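Local coordinates for uncharacterized protein (Bacteroides ovatus, PDB 3P02) that is of unknown function but carries a DUF4973 region, probably E-set-like, and a BT_3044-like C-terminal region rich in antiparallel strands, at residues F241-S252 and H264-D275. Residues are numbered along the deposited sequence; the frame is centred on the assembly and turned at random. Where two conformers were deposited one is given.
Sequences FNSYSTPTYKVS and HTYIVISDIDFD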
loop_
_atom_site.group_PDB
_atom_site.type_symbol
_atom_site.label_atom_id
_atom_site.label_comp_id
_atom_site.label_asym_id
_atom_site.label_seq_id
_atom_site.Cartn_x
_atom_site.Cartn_y
_atom_site.Cartn_z
ATOM N N PHE A 241 18.602 -6.431 17.352
ATOM C CA PHE A 241 17.332 -7.117 17.582
ATOM C C PHE A 241 17.540 -8.393 18.366
ATOM O O PHE A 241 18.354 -9.233 17.986
ATOM C CB PHE A 241 16.670 -7.436 16.235
ATOM C CG PHE A 241 15.321 -8.107 16.340
ATOM C CD1 PHE A 241 14.151 -7.352 16.362
ATOM C CD2 PHE A 241 15.218 -9.492 16.346
ATOM C CE1 PHE A 241 12.895 -7.984 16.408
ATOM C CE2 PHE A 241 13.963 -10.124 16.430
ATOM C CZ PHE A 241 12.814 -9.364 16.461
ATOM N N ASN A 242 16.786 -8.566 19.455
ATOM C CA ASN A 242 16.901 -9.780 20.259
ATOM C C ASN A 242 15.501 -10.174 20.748
ATOM O O ASN A 242 14.940 -9.526 21.629
ATOM C CB ASN A 242 17.881 -9.562 21.421
ATOM C CG ASN A 242 18.130 -10.810 22.221
ATOM O OD1 ASN A 242 17.971 -11.917 21.730
ATOM N ND2 ASN A 242 18.444 -10.656 23.496
ATOM N N SER A 243 14.959 -11.258 20.192
ATOM C CA SER A 243 13.623 -11.736 20.518
ATOM C C SER A 243 13.656 -12.781 21.624
ATOM O O SER A 243 14.531 -13.670 21.618
ATOM C CB SER A 243 12.940 -12.298 19.269
ATOM O OG SER A 243 11.706 -12.893 19.634
ATOM N N TYR A 244 12.713 -12.683 22.572
ATOM C CA TYR A 244 12.630 -13.591 23.713
ATOM C C TYR A 244 11.541 -14.643 23.550
ATOM O O TYR A 244 11.403 -15.511 24.419
ATOM C CB TYR A 244 12.429 -12.815 25.023
ATOM C CG TYR A 244 13.595 -11.907 25.300
ATOM C CD1 TYR A 244 14.819 -12.421 25.705
ATOM C CD2 TYR A 244 13.486 -10.529 25.129
ATOM C CE1 TYR A 244 15.913 -11.589 25.939
ATOM C CE2 TYR A 244 14.568 -9.683 25.368
ATOM C CZ TYR A 244 15.781 -10.219 25.786
ATOM O OH TYR A 244 16.869 -9.412 26.037
ATOM N N SER A 245 10.721 -14.532 22.488
ATOM C CA SER A 245 9.710 -15.542 22.237
ATOM C C SER A 245 9.254 -15.507 20.819
ATOM O O SER A 245 9.121 -14.425 20.232
ATOM C CB SER A 245 8.494 -15.391 23.149
ATOM O OG SER A 245 7.972 -14.083 23.075
ATOM N N THR A 246 8.999 -16.692 20.263
ATOM C CA THR A 246 8.468 -16.708 18.900
ATOM C C THR A 246 6.987 -16.372 18.996
ATOM O O THR A 246 6.237 -16.975 19.790
ATOM C CB THR A 246 8.721 -18.034 18.172
ATOM O OG1 THR A 246 8.167 -19.068 18.960
ATOM C CG2 THR A 246 10.195 -18.284 17.901
ATOM N N PRO A 247 6.519 -15.378 18.212
ATOM C CA PRO A 247 5.097 -15.015 18.315
ATOM C C PRO A 247 4.175 -16.133 17.823
ATOM O O PRO A 247 4.604 -17.095 17.163
ATOM C CB PRO A 247 4.976 -13.753 17.432
ATOM C CG PRO A 247 6.374 -13.282 17.189
ATOM C CD PRO A 247 7.225 -14.520 17.234
ATOM N N THR A 248 2.890 -16.025 18.198
ATOM C CA THR A 248 1.838 -16.953 17.766
ATOM C C THR A 248 0.661 -16.161 17.203
ATOM O O THR A 248 0.532 -14.957 17.466
ATOM C CB THR A 248 1.351 -17.849 18.906
ATOM O OG1 THR A 248 0.728 -17.015 19.897
ATOM C CG2 THR A 248 2.457 -18.708 19.502
ATOM N N TYR A 249 -0.200 -16.816 16.435
ATOM C CA TYR A 249 -1.390 -16.113 15.963
ATOM C C TYR A 249 -2.564 -17.044 15.876
ATOM O O TYR A 249 -2.418 -18.280 15.810
ATOM C CB TYR A 249 -1.185 -15.396 14.619
ATOM C CG TYR A 249 -1.095 -16.309 13.414
ATOM C CD1 TYR A 249 0.061 -17.035 13.149
ATOM C CD2 TYR A 249 -2.143 -16.398 12.505
ATOM C CE1 TYR A 249 0.177 -17.816 12.002
ATOM C CE2 TYR A 249 -2.040 -17.186 11.350
ATOM C CZ TYR A 249 -0.881 -17.903 11.112
ATOM O OH TYR A 249 -0.785 -18.727 10.016
ATOM N N LYS A 250 -3.742 -16.424 15.876
ATOM C CA LYS A 250 -5.015 -17.094 15.684
ATOM C C LYS A 250 -5.785 -16.322 14.649
ATOM O O LYS A 250 -5.694 -15.084 14.585
ATOM C CB LYS A 250 -5.812 -17.184 16.987
ATOM C CG LYS A 250 -5.212 -18.118 18.034
ATOM C CD LYS A 250 -6.176 -18.325 19.216
ATOM C CE LYS A 250 -7.245 -19.352 18.916
ATOM N NZ LYS A 250 -8.229 -19.474 20.024
ATOM N N VAL A 251 -6.495 -17.051 13.809
ATOM C CA VAL A 251 -7.329 -16.485 12.744
ATOM C C VAL A 251 -8.705 -17.045 12.932
ATOM O O VAL A 251 -8.846 -18.269 13.010
ATOM C CB VAL A 251 -6.825 -16.766 11.300
ATOM C CG1 VAL A 251 -7.779 -16.170 10.267
ATOM C CG2 VAL A 251 -5.437 -16.232 11.064
ATOM N N SER A 252 -9.732 -16.189 12.934
ATOM C CA SER A 252 -11.131 -16.629 13.033
ATOM C C SER A 252 -12.012 -15.680 12.263
ATOM O O SER A 252 -11.633 -14.532 12.017
ATOM C CB SER A 252 -11.602 -16.679 14.488
ATOM O OG SER A 252 -11.385 -15.423 15.111
ATOM N N HIS A 264 -16.804 -10.773 9.514
ATOM C CA HIS A 264 -15.798 -10.223 10.417
ATOM C C HIS A 264 -14.663 -11.209 10.447
ATOM O O HIS A 264 -14.903 -12.391 10.720
ATOM C CB HIS A 264 -16.357 -10.004 11.822
ATOM C CG HIS A 264 -17.494 -9.042 11.859
ATOM N ND1 HIS A 264 -17.305 -7.696 11.647
ATOM C CD2 HIS A 264 -18.802 -9.274 12.069
ATOM C CE1 HIS A 264 -18.504 -7.150 11.743
ATOM N NE2 HIS A 264 -19.432 -8.063 11.992
ATOM N N THR A 265 -13.453 -10.764 10.077
ATOM C CA THR A 265 -12.264 -11.611 10.108
ATOM C C THR A 265 -11.294 -11.043 11.128
ATOM O O THR A 265 -10.913 -9.864 11.040
ATOM C CB THR A 265 -11.638 -11.756 8.723
ATOM O OG1 THR A 265 -12.559 -12.500 7.917
ATOM C CG2 THR A 265 -10.289 -12.489 8.772
ATOM N N TYR A 266 -10.866 -11.891 12.080
ATOM C CA TYR A 266 -9.954 -11.466 13.151
ATOM C C TYR A 266 -8.638 -12.181 13.072
ATOM O O TYR A 266 -8.603 -13.398 12.862
ATOM C CB TYR A 266 -10.594 -11.755 14.538
ATOM C CG TYR A 266 -12.036 -11.325 14.657
ATOM C CD1 TYR A 266 -12.376 -9.982 14.825
ATOM C CD2 TYR A 266 -13.069 -12.260 14.609
ATOM C CE1 TYR A 266 -13.711 -9.582 14.933
ATOM C CE2 TYR A 266 -14.402 -11.873 14.737
ATOM C CZ TYR A 266 -14.717 -10.536 14.915
ATOM O OH TYR A 266 -16.036 -10.171 15.019
ATOM N N ILE A 267 -7.538 -11.422 13.197
ATOM C CA ILE A 267 -6.202 -11.994 13.304
ATOM C C ILE A 267 -5.636 -11.427 14.571
ATOM O O ILE A 267 -5.601 -10.201 14.729
ATOM C CB ILE A 267 -5.283 -11.757 12.087
ATOM C CG1 ILE A 267 -5.945 -12.312 10.818
ATOM C CG2 ILE A 267 -3.906 -12.455 12.310
ATOM C CD1 ILE A 267 -5.218 -11.907 9.526
ATOM N N VAL A 268 -5.202 -12.293 15.484
ATOM C CA VAL A 268 -4.629 -11.808 16.731
ATOM C C VAL A 268 -3.242 -12.410 16.853
ATOM O O VAL A 268 -3.100 -13.624 16.790
ATOM C CB VAL A 268 -5.506 -12.102 17.974
ATOM C CG1 VAL A 268 -4.851 -11.541 19.239
ATOM C CG2 VAL A 268 -6.918 -11.529 17.806
ATOM N N ILE A 269 -2.226 -11.553 16.970
ATOM C CA ILE A 269 -0.818 -11.947 17.131
ATOM C C ILE A 269 -0.449 -11.751 18.592
ATOM O O ILE A 269 -0.679 -10.673 19.137
ATOM C CB ILE A 269 0.116 -11.122 16.197
ATOM C CG1 ILE A 269 -0.315 -11.212 14.688
ATOM C CG2 ILE A 269 1.583 -11.488 16.405
ATOM C CD1 ILE A 269 0.301 -10.128 13.817
ATOM N N SER A 270 0.170 -12.755 19.204
ATOM C CA SER A 270 0.574 -12.664 20.605
ATOM C C SER A 270 2.019 -13.075 20.785
ATOM O O SER A 270 2.672 -13.492 19.823
ATOM C CB SER A 270 -0.321 -13.538 21.488
ATOM O OG SER A 270 -1.695 -13.196 21.380
ATOM N N ASP A 271 2.545 -12.899 22.000
ATOM C CA ASP A 271 3.877 -13.372 22.359
ATOM C C ASP A 271 5.005 -12.670 21.583
ATOM O O ASP A 271 6.039 -13.266 21.293
ATOM C CB ASP A 271 3.995 -14.909 22.221
ATOM C CG ASP A 271 2.987 -15.669 23.039
ATOM O OD1 ASP A 271 2.734 -15.264 24.188
ATOM O OD2 ASP A 271 2.375 -16.585 22.494
ATOM N N ILE A 272 4.814 -11.384 21.297
ATOM C CA ILE A 272 5.897 -10.557 20.745
ATOM C C ILE A 272 6.674 -10.028 21.948
ATOM O O ILE A 272 6.070 -9.491 22.875
ATOM C CB ILE A 272 5.362 -9.402 19.879
ATOM C CG1 ILE A 272 4.551 -9.969 18.688
ATOM C CG2 ILE A 272 6.542 -8.528 19.371
ATOM C CD1 ILE A 272 3.738 -8.832 17.899
ATOM N N ASP A 273 7.990 -10.164 21.922
ATOM C CA ASP A 273 8.833 -9.657 23.012
ATOM C C ASP A 273 10.247 -9.543 22.483
ATOM O O ASP A 273 10.926 -10.556 22.322
ATOM C CB ASP A 273 8.769 -10.567 24.258
ATOM C CG ASP A 273 9.473 -10.025 25.493
ATOM O OD1 ASP A 273 10.288 -9.079 25.354
ATOM O OD2 ASP A 273 9.205 -10.537 26.591
ATOM N N PHE A 274 10.673 -8.311 22.150
ATOM C CA PHE A 274 12.028 -8.159 21.650
ATOM C C PHE A 274 12.659 -6.869 22.060
ATOM O O PHE A 274 12.012 -5.817 22.084
ATOM C CB PHE A 274 12.094 -8.287 20.105
ATOM C CG PHE A 274 11.314 -7.229 19.338
ATOM C CD1 PHE A 274 11.904 -6.002 19.003
ATOM C CD2 PHE A 274 9.995 -7.440 18.979
ATOM C CE1 PHE A 274 11.189 -5.019 18.288
ATOM C CE2 PHE A 274 9.295 -6.473 18.235
ATOM C CZ PHE A 274 9.894 -5.262 17.912
ATOM N N ASP A 275 13.975 -6.935 22.281
ATOM C CA ASP A 275 14.783 -5.755 22.484
ATOM C C ASP A 275 15.265 -5.238 21.132
ATOM O O ASP A 275 15.498 -6.022 20.213
ATOM C CB ASP A 275 16.016 -6.048 23.369
ATOM C CG ASP A 275 15.741 -6.326 24.823
ATOM O OD1 ASP A 275 14.630 -5.955 25.312
ATOM O OD2 ASP A 275 16.660 -6.828 25.503
HETATM O O HOH W 1 18.955 -7.428 24.245
HETATM O O HOH W 2 9.040 -11.708 19.859
#
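Y244 and D275 meet near one end of an antiparallel beta hairpin, strands 242-255 and 262-278, which sits within the large antiparallel sheet of the BT_3044-like C-terminal region and illustrates how side chains can bind two strands where their ladder breaks. Between S243 and T248 the register slips by one residue and the regular ladder lapses, though Y244 and S245 still bond across. Where the break begins, Y244 crosses D273 and D275 obliquely, its ring edge toward their carboxylates and its plane 79° from that of D275, and its OH donates to D275 OD2 (2.6 Å) from above the carboxylate plane. A water donates to the same oxygen, while OD1 takes a bond from N290. An alanine in place of D275 would probably leave the Y244 hydroxyl without this acceptor and its ring freer to turn. The Y244 amide gives an almost straight bond to D273 O. On the face that carries S243 and F274, the F241 ring comes in with CG anti to its amide nitrogen (chi1 -178°), which carries F241 CE1 over one face of the F274 ring, 3.4 Å from F274 CD1; the rings are inclined by 31°. V212 touches both. Within the break P247 CB packs on I272 CG1 at 4.0 Å; regular pairing resumes at T248-S270, running to S252-Y266. There V251 CG2 lies alongside I267 CG1, both side chains pointing the same way, while S252 OG approaches the Y266 ring edge. Back in the break, a water accepts from D273 N and donates to S245 O, and S245 OG, turned between its own N and C, donates to D271 O at 2.8 Å, from above that carbonyl's plane.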